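Local coordinates for ribose 5-phosphate isomerase (Trypanosoma cruzi, PDB 3M1P) that catalyses the reversible interconversion of D-ribose 5-phosphate and D-ribulose 5-phosphate as a type B isomerase, with active sites formed between paired subunits, at the interface of chains A and B. Numbering follows the deposited sequence. Chains: chain A/B, Ribose 5-phosphate isomerase.

Contact 1: the interface of chains A and B. Residues chain A 140-141, 144; chain B 44-45, 48.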
loop_
_atom_site.group_PDB
_atom_site.type_symbol
_atom_site.label_atom_id
_atom_site.label_comp_id
_atom_site.label_asym_id
_atom_site.label_seq_id
_atom_site.Cartn_x
_atom_site.Cartn_y
_atom_site.Cartn_z
ATOM N N ARG A 140 7.569 18.759 -21.003
ATOM C CA ARG A 140 7.378 18.108 -22.298
ATOM C C ARG A 140 6.310 16.997 -22.211
ATOM O O ARG A 140 5.427 16.916 -23.067
ATOM C CB ARG A 140 8.709 17.566 -22.842
ATOM C CG ARG A 140 8.589 16.893 -24.231
ATOM C CD ARG A 140 9.911 16.308 -24.725
ATOM N NE ARG A 140 10.403 15.203 -23.903
ATOM C CZ ARG A 140 11.479 15.274 -23.124
ATOM N NH1 ARG A 140 12.182 16.400 -23.064
ATOM N NH2 ARG A 140 11.852 14.229 -22.398
ATOM N N ARG A 141 6.368 16.168 -21.166
ATOM C CA ARG A 141 5.430 15.038 -21.043
ATOM C C ARG A 141 3.987 15.479 -20.740
ATOM O O ARG A 141 3.034 14.949 -21.313
ATOM C CB ARG A 141 5.938 14.006 -20.028
ATOM C CG ARG A 141 7.113 13.194 -20.531
ATOM C CD ARG A 141 7.964 12.683 -19.380
ATOM N NE ARG A 141 9.219 12.076 -19.834
ATOM C CZ ARG A 141 10.235 11.759 -19.031
ATOM N NH1 ARG A 141 10.165 11.987 -17.723
ATOM N NH2 ARG A 141 11.331 11.217 -19.532
ATOM N N LYS A 144 2.573 16.652 -23.870
ATOM C CA LYS A 144 2.130 15.495 -24.660
ATOM C C LYS A 144 0.786 14.960 -24.185
ATOM O O LYS A 144 0.026 14.421 -24.980
ATOM C CB LYS A 144 3.190 14.383 -24.683
ATOM C CG LYS A 144 4.454 14.772 -25.443
ATOM C CD LYS A 144 5.411 13.600 -25.651
ATOM C CE LYS A 144 6.594 14.043 -26.508
ATOM N NZ LYS A 144 7.654 12.997 -26.605
ATOM N N VAL B 44 12.384 7.478 -22.508
ATOM C CA VAL B 44 11.250 7.837 -23.359
ATOM C C VAL B 44 10.265 8.659 -22.533
ATOM O O VAL B 44 10.502 8.924 -21.349
ATOM C CB VAL B 44 10.530 6.586 -23.964
ATOM C CG1 VAL B 44 11.444 5.841 -24.916
ATOM C CG2 VAL B 44 10.027 5.648 -22.873
ATOM N N ASP B 45 9.174 9.062 -23.177
ATOM C CA ASP B 45 8.124 9.843 -22.550
ATOM C C ASP B 45 6.914 8.948 -22.425
ATOM O O ASP B 45 6.401 8.465 -23.432
ATOM C CB ASP B 45 7.763 11.063 -23.401
ATOM C CG ASP B 45 8.852 12.112 -23.418
ATOM O OD1 ASP B 45 9.720 12.094 -22.527
ATOM O OD2 ASP B 45 8.838 12.963 -24.329
ATOM N N ASP B 48 3.609 8.885 -24.790
ATOM C CA ASP B 48 3.755 8.254 -26.111
ATOM C C ASP B 48 3.358 6.781 -26.070
ATOM O O ASP B 48 2.622 6.299 -26.935
ATOM C CB ASP B 48 5.195 8.404 -26.628
ATOM C CG ASP B 48 5.533 9.834 -26.980
ATOM O OD1 ASP B 48 4.611 10.569 -27.388
ATOM O OD2 ASP B 48 6.709 10.234 -26.845
#
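A:Arg140 and A:Arg141 reach B:Asp45 through different torsions. The first sends CG opposite its backbone N (chi1 -179°) and bends at chi3 (65°), whereas the second keeps CG beside its backbone N and runs extended from CG to NE. A:Lys144, one helical turn further on, is also extended, and its ammonium group enters between B:Asp45 and B:Asp48. A:Arg140 grips the B:Asp45 carboxylate side-on: NE lies 2.8 Å from OD2 and NH2 3.0 Å from OD1. Both bonds use syn lone pairs, and the two planes are nearly coplanar, as expected of a bidentate salt bridge. A:Arg141 is turned steeply against the same carboxylate, at 76° between planes. A:Arg141 NE approaches B:Asp45 OD1 at 2.7 Å from above the carboxylate plane, although the oxygen stays close to the guanidinium plane. A:Lys144 NZ takes the anti lone pair of B:Asp45 OD2 at 2.6 Å, and reaches B:Asp48 OD2 on its syn side at 2.9 Å. Each B:Asp45 oxygen thus accepts two bonds from chain A, which fixes the rotation of the carboxylate. The aliphatic part of A:Arg141 also packs here, its CG 3.5 Å from B:Asp45 CG. This salt-bridge cluster ties helix 136-150 of one subunit to the loop and start of helix 46-58 of the other; it probably steadies the two-fold pair and fixes A:Arg141, an arginine that binds substrate phosphate in type B isomerases.

Contact 2: the interface of chains A and B. Residues chain A 77, 81; chain B 80, 85-87, 103, 145.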
loop_
_atom_site.group_PDB
_atom_site.type_symbol
_atom_site.label_atom_id
_atom_site.label_comp_id
_atom_site.label_asym_id
_atom_site.label_seq_id
_atom_site.Cartn_x
_atom_site.Cartn_y
_atom_site.Cartn_z
ATOM N N ILE A 77 -10.740 7.946 -13.196
ATOM C CA ILE A 77 -11.146 7.774 -14.594
ATOM C C ILE A 77 -12.072 8.915 -15.050
ATOM O O ILE A 77 -11.792 9.571 -16.055
ATOM C CB ILE A 77 -11.785 6.402 -14.856
ATOM C CG1 ILE A 77 -10.779 5.296 -14.512
ATOM C CG2 ILE A 77 -12.235 6.293 -16.314
ATOM C CD1 ILE A 77 -11.389 3.941 -14.400
ATOM N N LYS A 81 -11.285 12.518 -17.769
ATOM C CA LYS A 81 -12.036 12.735 -19.012
ATOM C C LYS A 81 -12.315 14.211 -19.283
ATOM O O LYS A 81 -12.762 14.571 -20.385
ATOM C CB LYS A 81 -13.364 11.962 -19.009
ATOM C CG LYS A 81 -13.233 10.443 -18.912
ATOM C CD LYS A 81 -12.247 9.913 -19.938
ATOM C CE LYS A 81 -12.123 8.415 -19.861
ATOM N NZ LYS A 81 -11.332 7.883 -21.035
ATOM N N ASN B 80 -6.281 7.640 -19.903
ATOM C CA ASN B 80 -7.673 8.035 -19.740
ATOM C C ASN B 80 -8.123 9.194 -20.624
ATOM O O ASN B 80 -9.315 9.449 -20.737
ATOM C CB ASN B 80 -7.983 8.368 -18.280
ATOM C CG ASN B 80 -8.257 7.156 -17.472
ATOM O OD1 ASN B 80 -9.135 6.360 -17.817
ATOM N ND2 ASN B 80 -7.499 6.981 -16.387
ATOM N N VAL B 85 -11.337 4.538 -23.054
ATOM C CA VAL B 85 -10.399 3.938 -22.114
ATOM C C VAL B 85 -10.880 4.164 -20.678
ATOM O O VAL B 85 -11.388 5.240 -20.328
ATOM C CB VAL B 85 -8.947 4.485 -22.295
ATOM C CG1 VAL B 85 -8.022 4.099 -21.095
ATOM C CG2 VAL B 85 -8.351 4.006 -23.598
ATOM N N ARG B 86 -10.762 3.122 -19.871
ATOM C CA ARG B 86 -10.915 3.233 -18.433
ATOM C C ARG B 86 -9.649 2.628 -17.842
ATOM O O ARG B 86 -9.506 1.403 -17.754
ATOM C CB ARG B 86 -12.184 2.518 -17.954
ATOM C CG ARG B 86 -13.475 3.241 -18.414
ATOM C CD ARG B 86 -14.755 2.513 -18.017
ATOM N NE ARG B 86 -14.801 1.133 -18.526
ATOM C CZ ARG B 86 -15.117 0.781 -19.777
ATOM N NH1 ARG B 86 -15.422 1.706 -20.693
ATOM N NH2 ARG B 86 -15.119 -0.503 -20.113
ATOM N N ALA B 87 -8.717 3.500 -17.485
ATOM C CA ALA B 87 -7.396 3.080 -17.022
ATOM C C ALA B 87 -7.318 3.219 -15.502
ATOM O O ALA B 87 -7.593 4.288 -14.940
ATOM C CB ALA B 87 -6.309 3.900 -17.704
ATOM N N ASN B 103 -15.652 -0.862 -12.228
ATOM C CA ASN B 103 -15.367 0.111 -13.285
ATOM C C ASN B 103 -15.232 -0.459 -14.675
ATOM O O ASN B 103 -15.195 0.303 -15.642
ATOM C CB ASN B 103 -14.113 0.914 -12.934
ATOM C CG ASN B 103 -14.186 1.507 -11.545
ATOM O OD1 ASN B 103 -15.068 2.315 -11.247
ATOM N ND2 ASN B 103 -13.278 1.097 -10.686
ATOM N N ILE B 145 -19.582 8.124 -17.426
ATOM C CA ILE B 145 -18.206 8.433 -17.829
ATOM C C ILE B 145 -18.133 8.717 -19.331
ATOM O O ILE B 145 -17.450 9.656 -19.755
ATOM C CB ILE B 145 -17.208 7.283 -17.453
ATOM C CG1 ILE B 145 -17.089 7.147 -15.930
ATOM C CG2 ILE B 145 -15.849 7.503 -18.122
ATOM C CD1 ILE B 145 -16.236 5.967 -15.459
#
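A:Ile77 lies crosswise, at about a right angle, to the B:Asn80 side chain, and obliquely to the stem of B:Arg86. A:Ile77 CG2 lies 3.4 Å from B:Asn80 OD1 and A:Ile77 CG1 3.4 Å from B:Ala87 O; the branches share B:Asn80 and B:Arg86 as neighbours. The first torsion (chi1 -60°) puts CG2 opposite the backbone N and CG1 beside it, and both branches face chain B. CD1 at the end of the longer branch meets B:Arg86 CB, and CG2 meets B:Arg86 CG and the CD1 methyl of B:Ile145 at van der Waals range. The B:Asn80 amide is held in place by bonds within chain B: B:Asn80 OD1 accepts from B:Ala87 N at 2.9 Å, and ND2 donates to B:Ala87 O at 3.1 Å, with that oxygen 10° out of the amide plane. An isoleucine thus packs over an amide whose polar atoms are already bonded. A:Lys81 crosses B:Ile145 at a slant, with CG 4.0 Å from B:Ile145 CG2. This part of the two-fold dimer interface thus sets an isoleucine and a lysine of one subunit on a helix end and strand of the other. A bend at chi2 (-50°) turns the remaining extended lysine chain toward the C-terminal end of helix 73-80 and the loop before strand 87-89 of chain B. There A:Lys81 NZ donates to two main-chain carbonyls, B:Asn80 O at 2.6 Å and B:Val85 O at 2.7 Å.

Contact 3: the interface of chains A and B. Residues chain A 46-47, 73-74, 77; chain B 103, 141, 145.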
loop_
_atom_site.group_PDB
_atom_site.type_symbol
_atom_site.label_atom_id
_atom_site.label_comp_id
_atom_site.label_asym_id
_atom_site.label_seq_id
_atom_site.Cartn_x
_atom_site.Cartn_y
_atom_site.Cartn_z
ATOM N N TYR A 46 -20.552 8.323 -8.612
ATOM C CA TYR A 46 -19.260 9.038 -8.539
ATOM C C TYR A 46 -18.942 9.959 -9.740
ATOM O O TYR A 46 -18.405 11.043 -9.533
ATOM C CB TYR A 46 -18.086 8.068 -8.242
ATOM C CG TYR A 46 -17.827 7.061 -9.333
ATOM C CD1 TYR A 46 -16.989 7.365 -10.404
ATOM C CD2 TYR A 46 -18.441 5.800 -9.310
ATOM C CE1 TYR A 46 -16.776 6.439 -11.435
ATOM C CE2 TYR A 46 -18.221 4.872 -10.327
ATOM C CZ TYR A 46 -17.386 5.202 -11.384
ATOM O OH TYR A 46 -17.165 4.294 -12.389
ATOM N N PRO A 47 -19.271 9.546 -10.992
ATOM C CA PRO A 47 -18.914 10.416 -12.125
ATOM C C PRO A 47 -19.494 11.837 -12.060
ATOM O O PRO A 47 -18.841 12.765 -12.520
ATOM C CB PRO A 47 -19.484 9.670 -13.330
ATOM C CG PRO A 47 -19.510 8.249 -12.900
ATOM C CD PRO A 47 -19.945 8.323 -11.470
ATOM N N ILE A 73 -10.730 4.823 -7.908
ATOM C CA ILE A 73 -10.406 4.436 -9.281
ATOM C C ILE A 73 -11.362 5.119 -10.260
ATOM O O ILE A 73 -10.918 5.761 -11.194
ATOM C CB ILE A 73 -10.408 2.881 -9.476
ATOM C CG1 ILE A 73 -9.245 2.254 -8.699
ATOM C CG2 ILE A 73 -10.313 2.498 -10.981
ATOM C CD1 ILE A 73 -9.381 0.774 -8.455
ATOM N N GLY A 74 -12.665 4.977 -10.029
ATOM C CA GLY A 74 -13.697 5.613 -10.871
ATOM C C GLY A 74 -13.607 7.125 -10.877
ATOM O O GLY A 74 -13.753 7.781 -11.927
ATOM N N ILE A 77 -10.740 7.946 -13.196
ATOM C CA ILE A 77 -11.146 7.774 -14.594
ATOM C C ILE A 77 -12.072 8.915 -15.050
ATOM O O ILE A 77 -11.792 9.571 -16.055
ATOM C CB ILE A 77 -11.785 6.402 -14.856
ATOM C CG1 ILE A 77 -10.779 5.296 -14.512
ATOM C CG2 ILE A 77 -12.235 6.293 -16.314
ATOM C CD1 ILE A 77 -11.389 3.941 -14.400
ATOM N N ASN B 103 -15.652 -0.862 -12.228
ATOM C CA ASN B 103 -15.367 0.111 -13.285
ATOM C C ASN B 103 -15.232 -0.459 -14.675
ATOM O O ASN B 103 -15.195 0.303 -15.642
ATOM C CB ASN B 103 -14.113 0.914 -12.934
ATOM C CG ASN B 103 -14.186 1.507 -11.545
ATOM O OD1 ASN B 103 -15.068 2.315 -11.247
ATOM N ND2 ASN B 103 -13.278 1.097 -10.686
ATOM N N ARG B 141 -23.055 4.122 -14.073
ATOM C CA ARG B 141 -21.931 5.019 -13.781
ATOM C C ARG B 141 -20.887 5.024 -14.896
ATOM O O ARG B 141 -20.343 6.085 -15.241
ATOM C CB ARG B 141 -21.293 4.658 -12.439
ATOM C CG ARG B 141 -22.183 4.975 -11.257
ATOM C CD ARG B 141 -21.885 4.098 -10.066
ATOM N NE ARG B 141 -22.810 4.355 -8.958
ATOM C CZ ARG B 141 -22.815 3.672 -7.816
ATOM N NH1 ARG B 141 -21.947 2.679 -7.612
ATOM N NH2 ARG B 141 -23.694 3.974 -6.875
ATOM N N ILE B 145 -19.582 8.124 -17.426
ATOM C CA ILE B 145 -18.206 8.433 -17.829
ATOM C C ILE B 145 -18.133 8.717 -19.331
ATOM O O ILE B 145 -17.450 9.656 -19.755
ATOM C CB ILE B 145 -17.208 7.283 -17.453
ATOM C CG1 ILE B 145 -17.089 7.147 -15.930
ATOM C CG2 ILE B 145 -15.849 7.503 -18.122
ATOM C CD1 ILE B 145 -16.236 5.967 -15.459
#
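The phenol OH of A:Tyr46 lies 3.1 Å from the amide oxygen OD1 of B:Asn103, a donor and acceptor distance that fits a hydrogen bond. Ring and amide planes stand 87° apart. The amide's other end turns to A:Ile73, with B:Asn103 ND2 3.3 Å from the CG2 methyl, while OD1 also lies 3.6 Å from A:Gly74 CA at the start of helix 73-80. The tyrosine takes the crowded position, CG between its backbone N and carbonyl carbon (chi1 65°), which points the hydroxyl across the interface. The aliphatic chain of B:Arg141 lies over the CE2 rim of one face, CB 3.7 Å from A:Tyr46 CE2, and its guanidinium plane is inclined 62° to the ring. A:Tyr46 OH also touches B:Ile145 CD1 at 3.6 Å. Within chain A, A:Pro47 CD sits against that same face, offset toward the rim, and across the interface A:Pro47 CG rests 3.3 Å from the backbone oxygen of B:Arg141. B:Asn103 and B:Arg141 are active-site residues in this family, the arginine a phosphate ligand, and the packing probably positions them. The contact lies where helices 46-58 and 73-80 of chain A begin, against helix 136-150 and the loop after helix 93-101 of chain B.

Contacts 2 and 3 adjoin, their C-alpha centres about 7 Å apart, and share A:Ile77, B:Asn103 and B:Ile145; together they probably form one continuous patch that includes active-site residues. Contact 1 lies about 20 Å from contact 2 and 26 Å from contact 3. The two-fold nevertheless links them: the twin of contact 1 pairs Asp45 of chain A with Arg141 of chain B, the arginine that flanks A:Tyr46 in contact 3. Helices 46-58 and 136-150 therefore serve both, and the charged clusters at either end bracket the central packing, which probably couples dimer formation to completion of the active sites.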